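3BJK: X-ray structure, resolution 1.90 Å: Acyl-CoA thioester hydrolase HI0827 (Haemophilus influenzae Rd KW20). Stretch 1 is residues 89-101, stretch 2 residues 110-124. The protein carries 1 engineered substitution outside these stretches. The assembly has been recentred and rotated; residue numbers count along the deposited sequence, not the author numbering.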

# COMPACT_ATOMS: atom_id res chain seq x y z
N ARG C 89 -2.28 33.45 -15.54
CA ARG C 89 -1.74 33.00 -16.82
C ARG C 89 -1.43 31.48 -16.81
O ARG C 89 -1.68 30.76 -17.79
CB ARG C 89 -0.50 33.84 -17.06
CG ARG C 89 0.20 33.70 -18.37
CD ARG C 89 1.34 34.72 -18.33
NE ARG C 89 2.38 34.50 -19.34
CZ ARG C 89 3.60 35.06 -19.28
NH1 ARG C 89 3.96 35.86 -18.25
NH2 ARG C 89 4.47 34.81 -20.27
N SER C 90 -0.90 31.00 -15.70
CA SER C 90 -0.53 29.61 -15.55
C SER C 90 -1.06 29.01 -14.24
O SER C 90 -1.20 27.78 -14.11
CB SER C 90 1.00 29.49 -15.62
OG SER C 90 1.64 30.25 -14.57
N SER C 91 -1.40 29.85 -13.26
CA SER C 91 -1.80 29.32 -11.92
C SER C 91 -3.33 29.13 -11.79
O SER C 91 -4.14 29.81 -12.45
CB SER C 91 -1.31 30.24 -10.81
OG SER C 91 -1.90 31.50 -10.96
N ILE C 92 -3.72 28.19 -10.94
CA ILE C 92 -5.11 27.93 -10.66
C ILE C 92 -5.24 27.74 -9.15
O ILE C 92 -4.58 26.88 -8.58
CB ILE C 92 -5.55 26.62 -11.35
CG1 ILE C 92 -5.31 26.74 -12.84
CG2 ILE C 92 -7.00 26.34 -11.10
CD1 ILE C 92 -5.12 25.49 -13.50
N LYS C 93 -6.10 28.52 -8.52
CA LYS C 93 -6.27 28.48 -7.06
C LYS C 93 -7.64 27.81 -6.81
O LYS C 93 -8.63 28.21 -7.41
CB LYS C 93 -6.19 29.92 -6.55
CG LYS C 93 -6.33 30.17 -5.04
CD LYS C 93 -6.15 31.66 -4.73
CE LYS C 93 -6.19 31.90 -3.24
NZ LYS C 93 -6.26 33.33 -2.86
N ILE C 94 -7.68 26.77 -5.97
CA ILE C 94 -8.87 25.97 -5.81
C ILE C 94 -9.09 25.80 -4.30
O ILE C 94 -8.17 25.39 -3.60
CB ILE C 94 -8.80 24.59 -6.52
CG1 ILE C 94 -8.80 24.77 -8.02
CG2 ILE C 94 -9.99 23.71 -6.06
CD1 ILE C 94 -8.45 23.65 -8.80
N LYS C 95 -10.27 26.14 -3.82
CA LYS C 95 -10.68 25.74 -2.45
C LYS C 95 -11.32 24.33 -2.48
O LYS C 95 -12.26 24.07 -3.26
CB LYS C 95 -11.62 26.75 -1.85
CG LYS C 95 -11.90 26.53 -0.32
CD LYS C 95 -12.98 27.45 0.13
CE LYS C 95 -13.20 27.41 1.65
NZ LYS C 95 -12.64 26.21 2.24
N VAL C 96 -10.80 23.43 -1.65
CA VAL C 96 -11.32 22.06 -1.51
C VAL C 96 -11.97 21.90 -0.13
O VAL C 96 -11.39 22.35 0.87
CB VAL C 96 -10.17 21.04 -1.69
CG1 VAL C 96 -10.63 19.59 -1.48
CG2 VAL C 96 -9.53 21.22 -3.05
N GLU C 97 -13.21 21.40 -0.10
CA GLU C 97 -13.85 20.95 1.13
C GLU C 97 -14.06 19.44 1.07
O GLU C 97 -14.48 18.87 0.01
CB GLU C 97 -15.20 21.55 1.31
CG GLU C 97 -15.24 23.07 1.33
CD GLU C 97 -16.63 23.61 1.70
OE1 GLU C 97 -17.66 22.93 1.43
OE2 GLU C 97 -16.69 24.72 2.27
N VAL C 98 -13.70 18.80 2.18
CA VAL C 98 -13.96 17.37 2.44
C VAL C 98 -15.15 17.17 3.31
O VAL C 98 -15.26 17.76 4.38
CB VAL C 98 -12.76 16.63 3.04
CG1 VAL C 98 -13.04 15.15 3.08
CG2 VAL C 98 -11.50 16.89 2.22
N TRP C 99 -16.08 16.37 2.78
CA TRP C 99 -17.33 16.10 3.40
C TRP C 99 -17.46 14.58 3.54
O TRP C 99 -17.01 13.82 2.68
CB TRP C 99 -18.48 16.64 2.53
CG TRP C 99 -18.67 18.15 2.57
CD1 TRP C 99 -17.92 19.11 1.92
CD2 TRP C 99 -19.69 18.83 3.25
NE1 TRP C 99 -18.42 20.34 2.18
CE2 TRP C 99 -19.51 20.21 3.00
CE3 TRP C 99 -20.76 18.43 4.07
CZ2 TRP C 99 -20.34 21.18 3.54
CZ3 TRP C 99 -21.59 19.40 4.61
CH2 TRP C 99 -21.37 20.76 4.33
N VAL C 100 -18.08 14.18 4.63
CA VAL C 100 -18.40 12.79 4.94
C VAL C 100 -19.92 12.57 4.91
O VAL C 100 -20.71 13.47 5.25
CB VAL C 100 -17.82 12.41 6.35
CG1 VAL C 100 -18.56 11.32 7.01
CG2 VAL C 100 -16.30 12.12 6.27
N LYS C 101 -20.31 11.37 4.52
CA LYS C 101 -21.68 10.85 4.66
C LYS C 101 -21.67 9.52 5.43
O LYS C 101 -20.93 8.60 5.05
CB LYS C 101 -22.30 10.67 3.27
CG LYS C 101 -23.77 10.21 3.25
CD LYS C 101 -24.21 9.95 1.79
CE LYS C 101 -25.64 9.62 1.63
NZ LYS C 101 -26.09 9.48 0.21
N GLU C 110 -26.51 11.31 7.91
CA GLU C 110 -25.79 12.52 8.35
C GLU C 110 -24.59 12.89 7.47
O GLU C 110 -23.77 12.01 7.12
CB GLU C 110 -25.36 12.36 9.83
CG GLU C 110 -24.51 13.52 10.34
CD GLU C 110 -24.21 13.46 11.83
OE1 GLU C 110 -23.31 12.68 12.24
OE2 GLU C 110 -24.85 14.23 12.58
N ARG C 111 -24.47 14.17 7.13
CA ARG C 111 -23.35 14.69 6.33
C ARG C 111 -22.78 15.96 6.95
O ARG C 111 -23.54 16.80 7.45
CB ARG C 111 -23.73 15.01 4.87
CG ARG C 111 -24.65 14.01 4.20
CD ARG C 111 -25.04 14.42 2.77
NE ARG C 111 -26.37 13.87 2.43
CZ ARG C 111 -26.66 13.07 1.39
NH1 ARG C 111 -25.73 12.70 0.50
NH2 ARG C 111 -27.90 12.64 1.24
N TYR C 112 -21.46 16.09 6.92
CA TYR C 112 -20.81 17.31 7.37
C TYR C 112 -19.38 17.48 6.88
O TYR C 112 -18.76 16.52 6.41
CB TYR C 112 -20.84 17.40 8.90
CG TYR C 112 -20.30 16.17 9.55
CD1 TYR C 112 -18.94 16.00 9.76
CD2 TYR C 112 -21.15 15.17 9.93
CE1 TYR C 112 -18.46 14.86 10.37
CE2 TYR C 112 -20.70 14.02 10.52
CZ TYR C 112 -19.36 13.86 10.76
OH TYR C 112 -18.96 12.67 11.37
N CYS C 113 -18.92 18.73 6.94
CA CYS C 113 -17.62 19.14 6.42
C CYS C 113 -16.58 18.78 7.48
O CYS C 113 -16.72 19.15 8.63
CB CYS C 113 -17.58 20.65 6.14
SG CYS C 113 -16.07 21.06 5.39
N VAL C 114 -15.60 17.98 7.10
CA VAL C 114 -14.55 17.55 8.01
C VAL C 114 -13.23 18.29 7.83
O VAL C 114 -12.48 18.40 8.78
CB VAL C 114 -14.31 15.98 7.93
CG1 VAL C 114 -15.53 15.29 8.43
CG2 VAL C 114 -13.97 15.51 6.53
N THR C 115 -12.95 18.78 6.62
CA THR C 115 -11.63 19.34 6.26
C THR C 115 -11.78 20.35 5.11
O THR C 115 -12.72 20.25 4.24
CB THR C 115 -10.59 18.22 5.77
OG1 THR C 115 -10.76 17.00 6.51
CG2 THR C 115 -9.17 18.68 5.93
N ASP C 116 -10.92 21.38 5.14
CA ASP C 116 -10.82 22.28 4.00
C ASP C 116 -9.37 22.65 3.71
O ASP C 116 -8.49 22.37 4.50
CB ASP C 116 -11.71 23.50 4.13
CG ASP C 116 -11.31 24.46 5.26
OD1 ASP C 116 -10.12 24.72 5.57
OD2 ASP C 116 -12.26 25.00 5.84
N ALA C 117 -9.16 23.24 2.55
CA ALA C 117 -7.84 23.71 2.16
C ALA C 117 -7.96 24.64 0.94
O ALA C 117 -8.92 24.56 0.16
CB ALA C 117 -6.96 22.54 1.86
N VAL C 118 -6.96 25.48 0.75
CA VAL C 118 -6.85 26.23 -0.51
C VAL C 118 -5.51 25.90 -1.18
O VAL C 118 -4.47 26.18 -0.59
CB VAL C 118 -6.95 27.74 -0.23
CG1 VAL C 118 -6.75 28.53 -1.55
CG2 VAL C 118 -8.31 28.05 0.41
N PHE C 119 -5.59 25.27 -2.36
CA PHE C 119 -4.47 24.77 -3.15
C PHE C 119 -4.22 25.73 -4.26
O PHE C 119 -5.15 26.33 -4.79
CB PHE C 119 -4.80 23.43 -3.82
CG PHE C 119 -4.66 22.23 -2.90
CD1 PHE C 119 -5.63 21.93 -1.96
CD2 PHE C 119 -3.59 21.37 -3.04
CE1 PHE C 119 -5.46 20.85 -1.11
CE2 PHE C 119 -3.44 20.32 -2.25
CZ PHE C 119 -4.38 20.04 -1.27
N THR C 120 -2.96 25.84 -4.63
CA THR C 120 -2.53 26.50 -5.87
C THR C 120 -1.73 25.52 -6.76
O THR C 120 -0.73 24.92 -6.34
CB THR C 120 -1.65 27.77 -5.59
OG1 THR C 120 -2.24 28.55 -4.54
CG2 THR C 120 -1.40 28.56 -6.86
N PHE C 121 -2.15 25.44 -8.01
CA PHE C 121 -1.53 24.60 -9.01
C PHE C 121 -0.98 25.47 -10.11
O PHE C 121 -1.43 26.57 -10.31
CB PHE C 121 -2.59 23.70 -9.65
CG PHE C 121 -3.30 22.84 -8.65
CD1 PHE C 121 -2.78 21.60 -8.30
CD2 PHE C 121 -4.44 23.29 -8.03
CE1 PHE C 121 -3.38 20.81 -7.39
CE2 PHE C 121 -5.06 22.48 -7.06
CZ PHE C 121 -4.53 21.23 -6.77
N VAL C 122 0.01 24.94 -10.83
CA VAL C 122 0.55 25.61 -11.98
C VAL C 122 0.56 24.62 -13.16
O VAL C 122 1.02 23.49 -13.01
CB VAL C 122 1.95 26.21 -11.68
CG1 VAL C 122 2.56 26.83 -12.93
CG2 VAL C 122 1.82 27.24 -10.55
N ALA C 123 -0.04 25.04 -14.25
CA ALA C 123 0.05 24.37 -15.53
C ALA C 123 1.52 24.24 -16.03
O ALA C 123 2.28 25.21 -16.01
CB ALA C 123 -0.77 25.14 -16.55
N VAL C 124 1.89 23.02 -16.43
CA VAL C 124 3.25 22.68 -16.81
C VAL C 124 3.28 21.89 -18.12
O VAL C 124 2.30 21.23 -18.48
CB VAL C 124 4.02 21.86 -15.72
CG1 VAL C 124 4.28 22.72 -14.49
CG2 VAL C 124 3.33 20.57 -15.33
O HOH W 1 -14.62 25.59 4.68

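Strands 91-101 and 111-123 run antiparallel and are joined mainly by a ladder of backbone hydrogen bonds. Reciprocal pairs recur at alternate residues: I92 N to F121 O (2.9 Å) and F121 N to I92 O (2.9 Å), then I94 N to F119 O (2.8 Å) and F119 N to I94 O (2.9 Å), then V96 N to A117 O (2.8 Å) and A117 N to V96 O (2.9 Å). A123 N to S90 O (3.0 Å) extends the ladder at one end; V100 N to Y112 O (3.0 Å) and Y112 N to V100 O (3.2 Å) continue it toward the other. Between the V96-A117 and V100-Y112 pairs a beta bulge shifts the register by one: V98 O accepts from V114 N (2.7 Å) and, weakly, from T115 N (3.4 Å), while V98 N donates to T115 O (2.7 Å).

Side-chain polarity is concentrated on the face bearing K95, E97 and D116. The long lysine chain brings K95 NZ to 3.8 Å from D116 OD2, a long salt bridge. Water 1 reinforces it, accepting from K95 NZ (3.2 Å) and donating to D116 OD2 (2.7 Å) and E97 OE2 (3.3 Å). W99 NE1 donates to E97 OE1 (2.8 Å), so the buried indole keeps its polar group satisfied while C113 packs over its face, with C113 CB 3.7 Å from W99 CE2. Farther along, like charges approach, K101 NZ lying 3.3 Å from R111 NH1; this is no hydrogen bond, since both are donors.

I92, I94, V96, F119 and F121, which share the other face, are buried and apolar. I94 CD1 meets F121 CE2 at 4.0 Å, and V96 CG2 meets F119 CD1 at 4.1 Å. At the bulge, V114 points sideways and packs against two valines: V98 CG1 to V114 CG2 is 3.6 Å, V100 CG2 to V114 CG1 3.9 Å. Together the stretches bury 1252 Å².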